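Long-range contacts in metallophosphoesterase (Sphaerobacter thermophilus, PDB 3RQZ), which binds zinc ions and probably acts as a phosphatase, hydrolysing phosphate esters as a member of the YfcE family of metallophosphoesterases: residues 9-13 with 149-153; 33-37 with 113-117. All coordinates share one frame. Residue numbers count along the deposited sequence, not the author numbering.

In the fold
From the N terminus, strand 6-9 leads into residues 9-13 and parallel strand 31-34 into 33-37. Strand 113-116 of a second sheet carries residues 113-117, His-117 lying in the loop after it, and parallel strand 145-147 leads into 149-153. Contact 2 thus closes a 75-residue loop within the 135-residue loop of contact 1, without crossing. Contact 1 joins the loops after strands 6-9 and 145-147; contact 2 starts between strands 31-34 and 113-116 and runs into the loops after them, centres about 9 Å apart. Probable hydrogen bonds, His-13 N to Asp-37 O and Gly-149 N to His-117 O, both 2.8 Å, connect them at the two-zinc site: both ligate one ion, Asp-37 and His-150 the other.

Contact 1: residues 9-13 with 149-153; sequences ISDVH and GHTHV. With ZN (zinc ion), chain D.
Two metal-binding signatures of calcineurin-like phosphoesterases, the D-x-H loop after strand 6-9 and the G-H-T-H loop after strand 145-147, face each other here across a zinc ion. The backbones come closest at Ser-10 and Gly-149 (CA to CA 5.7 Å) and at Asp-11 and His-150 (6.7 Å). Ser-10 is extended; Asp-11 (phi/psi 58/48), His-13 (51/49) and His-152 (70/23) are left-handed helical, and these turns present all three side chains to the metal. Asp-11, in the m rotamer, uses both carboxylate oxygens: OD1 binds the zinc at 2.2 Å, while OD2 accepts from His-150 N (2.9 Å, N-H...O 160°) and from Ser-10 OG (2.6 Å). Gly-149 sits so close that an ideal CB would lie 2.0 Å from Ser-10 OG, a clash. His-152, also m, starts sideways but brings NE2 to 2.3 Å from the zinc; His-13 NE2 lies at 2.2 Å, its ND1 hydrogen-bonded to Val-39 O. Their rings meet rim to rim, centroids 4.9 Å apart and planes at 51°, and Asp-37 and water 2 complete the five ligands. His-150 points away (chi1 -165°), binding the other zinc and donating from NE2 to Trp-125 O. Water 1 gives a second link, donating to Asp-11 OD2 at 3.0 Å and accepting from His-152 N at 2.8 Å.

Contact 2: residues 33-37 with 113-117; sequences WSLGD and WTVVH. With ZN (zinc ion), chain D.
This is sheet-on-sheet packing inside the beta sandwich: strand 31-34 of one sheet and its following loop lie against strand 113-116 of the other. The segments run the same way, 17° apart end to end, and the nearest CA atoms are those of Leu-35 and His-117, at 5.1 Å. Trp-33 (m) and Trp-113 (p) meet obliquely, planes at 42°, with Trp-33 CH2 over one face of the Trp-113 ring, 3.3 Å from NE1. Further along, Leu-35 CD1 packs 3.4 Å from Val-115 CG1. Gly-36, at phi/psi 94/-178, adopts a conformation in which a CB would jam against the preceding carbonyl; Asp-37 follows in the left-handed helical conformation (54/53). Asp-37 binds both zincs, OD2 being 2.2 Å from the one included here, while its OD1 accepts from His-65 N. His-117, chi1 t, donates from ND1 to Leu-35 O (2.7 Å, 156°). Apolar packing at the tryptophan end therefore gives way to polar chemistry at the metal end, where a main-chain carbonyl fixes the imidazole's orientation beside Asp-37.

Contact 1: residues 9-13 with 149-153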
loop_
_atom_site.group_PDB
_atom_site.type_symbol
_atom_site.label_atom_id
_atom_site.label_comp_id
_atom_site.label_asym_id
_atom_site.label_seq_id
_atom_site.Cartn_x
_atom_site.Cartn_y
_atom_site.Cartn_z
ATOM N N ILE A 9 -5.404 -0.122 2.880
ATOM C CA ILE A 9 -4.025 -0.552 3.089
ATOM C C ILE A 9 -3.246 -0.536 1.784
ATOM O O ILE A 9 -3.823 -0.649 0.676
ATOM C CB ILE A 9 -3.906 -2.003 3.746
ATOM C CG1 ILE A 9 -4.607 -3.086 2.876
ATOM C CG2 ILE A 9 -4.417 -1.978 5.203
ATOM C CD1 ILE A 9 -4.475 -4.523 3.401
ATOM N N SER A 10 -1.938 -0.410 1.914
ATOM C CA SER A 10 -1.053 -0.423 0.770
ATOM C C SER A 10 0.304 -0.957 1.186
ATOM O O SER A 10 0.689 -0.860 2.369
ATOM C CB SER A 10 -0.905 0.993 0.196
ATOM O OG SER A 10 -0.251 0.971 -1.061
ATOM N N ASP A 11 1.023 -1.521 0.220
ATOM C CA ASP A 11 2.439 -1.832 0.389
ATOM C C ASP A 11 2.676 -2.766 1.577
ATOM O O ASP A 11 3.550 -2.549 2.427
ATOM C CB ASP A 11 3.281 -0.525 0.435
ATOM C CG ASP A 11 3.118 0.316 -0.837
ATOM O OD1 ASP A 11 3.735 -0.035 -1.876
ATOM O OD2 ASP A 11 2.359 1.324 -0.809
ATOM N N VAL A 12 1.872 -3.817 1.615
ATOM C CA VAL A 12 2.038 -4.892 2.578
ATOM C C VAL A 12 3.423 -5.544 2.407
ATOM O O VAL A 12 4.120 -5.842 3.387
ATOM C CB VAL A 12 0.884 -5.916 2.442
ATOM C CG1 VAL A 12 1.167 -7.163 3.311
ATOM C CG2 VAL A 12 -0.463 -5.226 2.827
ATOM N N HIS A 13 3.839 -5.745 1.163
ATOM C CA HIS A 13 5.187 -6.226 0.910
ATOM C C HIS A 13 5.505 -7.466 1.724
ATOM O O HIS A 13 6.537 -7.537 2.396
ATOM C CB HIS A 13 6.232 -5.102 1.117
ATOM C CG HIS A 13 6.323 -4.161 -0.049
ATOM N ND1 HIS A 13 6.601 -4.597 -1.327
ATOM C CD2 HIS A 13 6.139 -2.822 -0.138
ATOM C CE1 HIS A 13 6.604 -3.560 -2.153
ATOM N NE2 HIS A 13 6.314 -2.472 -1.457
ATOM N N GLY A 149 -0.749 4.752 -3.204
ATOM C CA GLY A 149 0.275 4.204 -2.291
ATOM C C GLY A 149 1.672 4.502 -2.818
ATOM O O GLY A 149 1.971 5.667 -3.185
ATOM N N HIS A 150 2.525 3.467 -2.804
ATOM C CA HIS A 150 3.807 3.431 -3.557
ATOM C C HIS A 150 4.960 4.198 -2.872
ATOM O O HIS A 150 6.114 3.765 -2.902
ATOM C CB HIS A 150 3.543 3.938 -5.001
ATOM C CG HIS A 150 4.618 3.652 -6.007
ATOM N ND1 HIS A 150 5.472 2.570 -5.942
ATOM C CD2 HIS A 150 4.930 4.305 -7.154
ATOM C CE1 HIS A 150 6.280 2.588 -6.991
ATOM N NE2 HIS A 150 5.959 3.621 -7.750
ATOM N N THR A 151 4.674 5.313 -2.223
ATOM C CA THR A 151 5.743 6.039 -1.545
ATOM C C THR A 151 6.083 5.433 -0.182
ATOM O O THR A 151 7.176 5.643 0.334
ATOM C CB THR A 151 5.331 7.501 -1.303
ATOM O OG1 THR A 151 4.146 7.486 -0.493
ATOM C CG2 THR A 151 5.020 8.210 -2.625
ATOM N N HIS A 152 5.135 4.709 0.413
ATOM C CA HIS A 152 5.277 4.119 1.773
ATOM C C HIS A 152 5.266 5.198 2.856
ATOM O O HIS A 152 5.825 5.036 3.984
ATOM C CB HIS A 152 6.541 3.257 1.910
ATOM C CG HIS A 152 6.620 2.114 0.952
ATOM N ND1 HIS A 152 7.539 1.097 1.099
ATOM C CD2 HIS A 152 5.925 1.831 -0.181
ATOM C CE1 HIS A 152 7.405 0.236 0.103
ATOM N NE2 HIS A 152 6.443 0.662 -0.691
ATOM N N VAL A 153 4.676 6.333 2.507
ATOM C CA VAL A 153 4.551 7.436 3.460
ATOM C C VAL A 153 3.112 7.932 3.423
ATOM O O VAL A 153 2.601 8.268 2.348
ATOM C CB VAL A 153 5.569 8.572 3.160
ATOM C CG1 VAL A 153 5.419 9.770 4.181
ATOM C CG2 VAL A 153 7.046 8.043 3.203
HETATM ZN ZN ZN D . 5.753 -0.566 -2.460
HETATM O O HOH W 1 2.361 4.115 0.400
HETATM O O HOH W 2 7.977 -0.283 -3.449
#

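Contact 2: residues 33-37 with 113-117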
loop_
_atom_site.group_PDB
_atom_site.type_symbol
_atom_site.label_atom_id
_atom_site.label_comp_id
_atom_site.label_asym_id
_atom_site.label_seq_id
_atom_site.Cartn_x
_atom_site.Cartn_y
_atom_site.Cartn_z
ATOM N N TRP A 33 -9.661 -2.307 1.407
ATOM C CA TRP A 33 -9.155 -1.999 0.069
ATOM C C TRP A 33 -7.637 -2.092 0.023
ATOM O O TRP A 33 -6.970 -1.511 0.873
ATOM C CB TRP A 33 -9.505 -0.574 -0.366
ATOM C CG TRP A 33 -10.949 -0.204 -0.423
ATOM C CD1 TRP A 33 -12.047 -1.035 -0.352
ATOM C CD2 TRP A 33 -11.453 1.109 -0.624
ATOM N NE1 TRP A 33 -13.201 -0.290 -0.467
ATOM C CE2 TRP A 33 -12.866 1.023 -0.653
ATOM C CE3 TRP A 33 -10.846 2.363 -0.784
ATOM C CZ2 TRP A 33 -13.690 2.152 -0.811
ATOM C CZ3 TRP A 33 -11.685 3.500 -0.960
ATOM C CH2 TRP A 33 -13.075 3.376 -0.953
ATOM N N SER A 34 -7.104 -2.809 -0.965
ATOM C CA SER A 34 -5.657 -2.944 -1.131
ATOM C C SER A 34 -5.170 -2.122 -2.322
ATOM O O SER A 34 -5.700 -2.225 -3.444
ATOM C CB SER A 34 -5.271 -4.421 -1.305
ATOM O OG SER A 34 -3.900 -4.567 -1.733
ATOM N N LEU A 35 -4.149 -1.306 -2.082
ATOM C CA LEU A 35 -3.559 -0.517 -3.138
ATOM C C LEU A 35 -2.318 -1.160 -3.757
ATOM O O LEU A 35 -1.554 -0.499 -4.454
ATOM C CB LEU A 35 -3.259 0.903 -2.607
ATOM C CG LEU A 35 -4.413 1.893 -2.562
ATOM C CD1 LEU A 35 -5.674 1.322 -1.901
ATOM C CD2 LEU A 35 -3.989 3.266 -1.882
ATOM N N GLY A 36 -2.124 -2.457 -3.548
ATOM C CA GLY A 36 -1.076 -3.161 -4.294
ATOM C C GLY A 36 0.239 -3.245 -3.560
ATOM O O GLY A 36 0.362 -2.760 -2.411
ATOM N N ASP A 37 1.233 -3.851 -4.226
ATOM C CA ASP A 37 2.478 -4.255 -3.577
ATOM C C ASP A 37 2.218 -5.136 -2.339
ATOM O O ASP A 37 2.715 -4.875 -1.241
ATOM C CB ASP A 37 3.371 -3.049 -3.235
ATOM C CG ASP A 37 4.199 -2.578 -4.421
ATOM O OD1 ASP A 37 4.078 -3.133 -5.539
ATOM O OD2 ASP A 37 4.971 -1.632 -4.249
ATOM N N TRP A 113 -14.670 7.729 -5.598
ATOM C CA TRP A 113 -13.231 7.450 -5.467
ATOM C C TRP A 113 -12.561 6.760 -6.633
ATOM O O TRP A 113 -13.170 5.985 -7.326
ATOM C CB TRP A 113 -12.905 6.706 -4.161
ATOM C CG TRP A 113 -13.823 5.579 -3.854
ATOM C CD1 TRP A 113 -13.723 4.292 -4.297
ATOM C CD2 TRP A 113 -14.990 5.633 -3.008
ATOM N NE1 TRP A 113 -14.773 3.532 -3.784
ATOM C CE2 TRP A 113 -15.556 4.334 -2.987
ATOM C CE3 TRP A 113 -15.616 6.658 -2.284
ATOM C CZ2 TRP A 113 -16.722 4.027 -2.259
ATOM C CZ3 TRP A 113 -16.777 6.356 -1.552
ATOM C CH2 TRP A 113 -17.312 5.043 -1.546
ATOM N N THR A 114 -11.280 7.082 -6.821
ATOM C CA THR A 114 -10.424 6.434 -7.785
ATOM C C THR A 114 -9.307 5.859 -6.942
ATOM O O THR A 114 -8.865 6.514 -5.960
ATOM C CB THR A 114 -9.861 7.458 -8.802
ATOM O OG1 THR A 114 -10.955 8.035 -9.539
ATOM C CG2 THR A 114 -8.863 6.782 -9.756
ATOM N N VAL A 115 -8.865 4.634 -7.278
ATOM C CA VAL A 115 -7.809 3.969 -6.499
ATOM C C VAL A 115 -6.757 3.387 -7.458
ATOM O O VAL A 115 -7.112 2.663 -8.415
ATOM C CB VAL A 115 -8.376 2.818 -5.631
ATOM C CG1 VAL A 115 -7.184 2.115 -4.848
ATOM C CG2 VAL A 115 -9.473 3.336 -4.672
ATOM N N VAL A 116 -5.494 3.749 -7.228
ATOM C CA VAL A 116 -4.345 3.283 -8.003
ATOM C C VAL A 116 -3.178 3.059 -7.032
ATOM O O VAL A 116 -3.178 3.526 -5.882
ATOM C CB VAL A 116 -3.875 4.323 -9.077
ATOM C CG1 VAL A 116 -4.918 4.460 -10.226
ATOM C CG2 VAL A 116 -3.614 5.721 -8.415
ATOM N N HIS A 117 -2.171 2.333 -7.493
ATOM C CA HIS A 117 -1.023 2.116 -6.667
ATOM C C HIS A 117 -0.136 3.359 -6.609
ATOM O O HIS A 117 0.377 3.716 -5.554
ATOM C CB HIS A 117 -0.199 0.951 -7.224
ATOM C CG HIS A 117 1.031 0.682 -6.422
ATOM N ND1 HIS A 117 0.966 0.201 -5.133
ATOM C CD2 HIS A 117 2.349 0.843 -6.707
ATOM C CE1 HIS A 117 2.196 0.077 -4.655
ATOM N NE2 HIS A 117 3.052 0.453 -5.594
HETATM ZN ZN ZN D . 5.753 -0.566 -2.460
HETATM O O HOH W 2 7.977 -0.283 -3.449
#